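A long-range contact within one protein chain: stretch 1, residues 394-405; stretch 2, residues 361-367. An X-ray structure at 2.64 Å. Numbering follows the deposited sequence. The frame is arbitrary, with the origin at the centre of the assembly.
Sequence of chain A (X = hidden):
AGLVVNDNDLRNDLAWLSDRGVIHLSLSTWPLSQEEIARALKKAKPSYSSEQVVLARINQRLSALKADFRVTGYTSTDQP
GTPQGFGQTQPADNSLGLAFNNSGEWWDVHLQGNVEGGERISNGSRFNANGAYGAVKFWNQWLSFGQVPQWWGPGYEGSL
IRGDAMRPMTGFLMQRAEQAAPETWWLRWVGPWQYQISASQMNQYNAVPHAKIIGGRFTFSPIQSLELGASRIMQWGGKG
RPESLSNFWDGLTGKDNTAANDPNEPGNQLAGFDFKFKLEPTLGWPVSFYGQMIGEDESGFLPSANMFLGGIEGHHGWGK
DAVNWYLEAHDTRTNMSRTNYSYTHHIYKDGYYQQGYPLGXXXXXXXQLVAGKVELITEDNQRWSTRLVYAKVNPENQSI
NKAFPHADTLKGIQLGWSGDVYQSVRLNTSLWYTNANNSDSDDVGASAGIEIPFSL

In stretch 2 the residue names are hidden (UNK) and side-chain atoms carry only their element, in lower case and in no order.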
# COMPACT_ATOMS: atom_id res chain seq x y z
N ASN A 394 -13.21 15.94 0.93
CA ASN A 394 -12.81 17.34 1.11
C ASN A 394 -13.96 18.35 1.34
O ASN A 394 -14.08 19.36 0.63
CB ASN A 394 -11.90 17.78 -0.06
CG ASN A 394 -11.09 19.02 0.27
OD1 ASN A 394 -11.23 19.61 1.34
ND2 ASN A 394 -10.23 19.43 -0.67
N PRO A 395 -14.79 18.10 2.36
CA PRO A 395 -15.94 18.96 2.62
C PRO A 395 -15.59 20.44 2.86
O PRO A 395 -16.44 21.30 2.64
CB PRO A 395 -16.56 18.34 3.88
CG PRO A 395 -15.43 17.65 4.55
CD PRO A 395 -14.58 17.12 3.44
N GLU A 396 -14.37 20.71 3.31
CA GLU A 396 -13.89 22.08 3.55
C GLU A 396 -13.12 22.69 2.38
O GLU A 396 -12.48 23.73 2.54
CB GLU A 396 -12.99 22.10 4.81
CG GLU A 396 -13.70 21.67 6.09
CD GLU A 396 -14.91 22.53 6.40
OE1 GLU A 396 -14.85 23.77 6.19
OE2 GLU A 396 -15.94 21.97 6.84
N ASN A 397 -13.18 22.06 1.21
CA ASN A 397 -12.47 22.53 0.01
C ASN A 397 -11.05 23.00 0.27
O ASN A 397 -10.63 24.06 -0.19
CB ASN A 397 -13.28 23.62 -0.70
CG ASN A 397 -14.59 23.11 -1.26
OD1 ASN A 397 -14.69 22.80 -2.45
ND2 ASN A 397 -15.59 22.99 -0.41
N GLN A 398 -10.30 22.18 1.01
CA GLN A 398 -8.93 22.48 1.39
C GLN A 398 -8.00 22.43 0.17
O GLN A 398 -7.94 21.41 -0.52
CB GLN A 398 -8.42 21.46 2.43
CG GLN A 398 -9.30 21.28 3.65
CD GLN A 398 -8.83 20.19 4.60
OE1 GLN A 398 -8.38 19.11 4.17
NE2 GLN A 398 -8.94 20.45 5.89
N SER A 399 -7.28 23.52 -0.06
CA SER A 399 -6.27 23.57 -1.11
C SER A 399 -5.12 22.55 -0.93
O SER A 399 -4.53 22.10 -1.91
CB SER A 399 -5.67 24.97 -1.16
OG SER A 399 -5.06 25.28 0.08
N ILE A 400 -4.80 22.16 0.30
CA ILE A 400 -3.63 21.32 0.51
C ILE A 400 -3.75 19.91 -0.14
O ILE A 400 -2.75 19.21 -0.33
CB ILE A 400 -3.26 21.21 2.01
CG1 ILE A 400 -4.28 20.37 2.81
CG2 ILE A 400 -3.11 22.61 2.59
CD1 ILE A 400 -3.84 20.06 4.23
N ASN A 401 -4.98 19.54 -0.50
CA ASN A 401 -5.28 18.27 -1.14
C ASN A 401 -5.62 18.45 -2.62
O ASN A 401 -6.77 18.68 -2.97
CB ASN A 401 -6.46 17.61 -0.40
CG ASN A 401 -6.87 16.28 -1.01
OD1 ASN A 401 -6.27 15.80 -1.98
ND2 ASN A 401 -7.90 15.67 -0.43
N LYS A 402 -4.62 18.28 -3.48
CA LYS A 402 -4.81 18.30 -4.93
C LYS A 402 -5.43 17.01 -5.51
O LYS A 402 -5.87 17.01 -6.66
CB LYS A 402 -3.47 18.59 -5.63
CG LYS A 402 -2.99 20.03 -5.47
CD LYS A 402 -1.55 20.25 -5.95
CE LYS A 402 -1.27 19.75 -7.37
NZ LYS A 402 -0.79 18.32 -7.46
N ALA A 403 -5.46 15.92 -4.75
CA ALA A 403 -6.14 14.70 -5.20
C ALA A 403 -7.63 14.95 -5.31
O ALA A 403 -8.27 14.60 -6.30
CB ALA A 403 -5.88 13.55 -4.23
N PHE A 404 -8.20 15.55 -4.28
CA PHE A 404 -9.62 15.86 -4.28
C PHE A 404 -9.84 17.29 -3.83
O PHE A 404 -10.19 17.54 -2.68
CB PHE A 404 -10.36 14.83 -3.44
CG PHE A 404 -10.31 13.48 -4.05
CD1 PHE A 404 -11.25 13.11 -5.00
CD2 PHE A 404 -9.26 12.60 -3.76
CE1 PHE A 404 -11.19 11.87 -5.61
CE2 PHE A 404 -9.19 11.36 -4.37
CZ PHE A 404 -10.16 10.99 -5.29
N PRO A 405 -9.62 18.24 -4.75
CA PRO A 405 -9.62 19.67 -4.44
C PRO A 405 -10.94 20.19 -3.89
O PRO A 405 -10.92 21.10 -3.06
CB PRO A 405 -9.31 20.33 -5.79
CG PRO A 405 -9.68 19.30 -6.81
CD PRO A 405 -9.33 18.00 -6.18
N UNK A 361 -4.32 8.26 3.52
CA UNK A 361 -5.37 7.63 2.72
C UNK A 361 -5.59 8.35 1.39
O UNK A 361 -5.49 9.57 1.31
o UNK A 361 -8.79 6.52 3.58
o UNK A 361 -7.42 5.90 1.96
c UNK A 361 -7.70 6.60 2.97
c UNK A 361 -6.68 7.60 3.52
N UNK A 362 -5.93 7.58 0.36
CA UNK A 362 -6.07 8.13 -1.01
C UNK A 362 -7.00 9.36 -1.11
O UNK A 362 -6.79 10.22 -1.95
c UNK A 362 -6.52 7.03 -1.97
N UNK A 363 -8.02 9.41 -0.25
CA UNK A 363 -9.01 10.51 -0.20
C UNK A 363 -8.49 11.85 0.24
O UNK A 363 -8.93 12.89 -0.24
se UNK A 363 -12.46 9.09 1.86
c UNK A 363 -11.26 9.53 0.36
c UNK A 363 -10.02 10.19 0.89
c UNK A 363 -11.22 8.67 3.34
N UNK A 364 -7.58 11.83 1.21
CA UNK A 364 -7.21 13.03 1.94
C UNK A 364 -7.99 13.04 3.23
O UNK A 364 -8.60 12.04 3.61
N UNK A 365 -7.98 14.18 3.90
CA UNK A 365 -8.64 14.33 5.19
C UNK A 365 -10.10 14.71 5.07
O UNK A 365 -10.54 15.21 4.03
N UNK A 366 -10.83 14.48 6.16
CA UNK A 366 -12.26 14.77 6.29
C UNK A 366 -13.17 13.92 5.40
O UNK A 366 -14.33 14.27 5.18
o UNK A 366 -11.26 16.79 7.97
o UNK A 366 -11.30 18.26 6.31
c UNK A 366 -12.54 16.26 6.04
c UNK A 366 -11.63 17.17 6.83
N UNK A 367 -12.65 12.79 4.92
CA UNK A 367 -13.38 11.96 3.97
C UNK A 367 -14.09 10.78 4.61
O UNK A 367 -13.62 10.22 5.60

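Position 361 carries four side-chain atoms, two carbons in series with two oxygens on the second. The two oxygens on the terminal carbon, with no nitrogen, make this a carboxylate rather than its amide. It stays out of reach of stretch 1, and the residue is Asp361. One carboxylate oxygen accepts a weak hydrogen bond from the backbone N of position 362.

At 362 a single carbon is attached to CA. This methyl group makes no contact with stretch 1; the carbonyl does, with O of 362 lying 3.6 Å from Phe404 CE2, at the edge of the ring and near its plane. The residue is Ala362.

Position 363 has an unbranched chain of two carbons, a selenium and a terminal carbon. Its CA-to-CB bond points away from stretch 1, so the backbone supplies the contact: Asn401 ND2 donates a hydrogen bond to O of 363 at 3.0 Å, and Phe404 CD2 lies 3.5 Å from the same oxygen. The selenium marks selenomethionine, Met363.

No side-chain atom is present at 364, where CA lies 3.6 Å from Asn401 ND2; this is therefore Gly364. It closes a type I turn begun at Asp361, with Gly364 N hydrogen-bonded to Asp361 O at 3.1 Å. A CB here would sit 2.1 Å from Asn401 ND2, a clash, and the backbone angles of 97/-167° would also jam it against the preceding carbonyl oxygen.

Position 365 likewise lacks side-chain atoms. Its carbonyl oxygen is 4.2 Å from Asn394 N, and the residue is Gly365.

At 366, two carbons in series again end in two oxygens. CB of 366 packs 3.4 Å from Pro395 CD, and O of 366 is 3.3 Å from that same carbon. One terminal oxygen of 366 comes within 3.2 Å of Gln398 NE2, but the angle is too poor for a hydrogen bond. This is Asp366; both carboxylate oxygens are hydrogen-bonded elsewhere in the structure.

Position 367, again without side-chain atoms, is Gly367. A CB would fall 2.6 Å from Met363 SE, a clash within its own stretch.

The contact joins two irregular loops through one hydrogen bond and close packing. Asn401 is held at both ends of its amide: OD1 accepts from Phe404 N at 3.0 Å while ND2 reaches Met363 O, and the bare CA of Gly364 leaves room for that reach. Asn394 braces stretch 1 internally, its ND2 donating to Phe404 O at 2.8 Å and to Gln398 O at 3.0 Å. Asp366, with the largest covered area in stretch 2, packs against Pro395.

Stretch 2 (361-367) DAMGGDG
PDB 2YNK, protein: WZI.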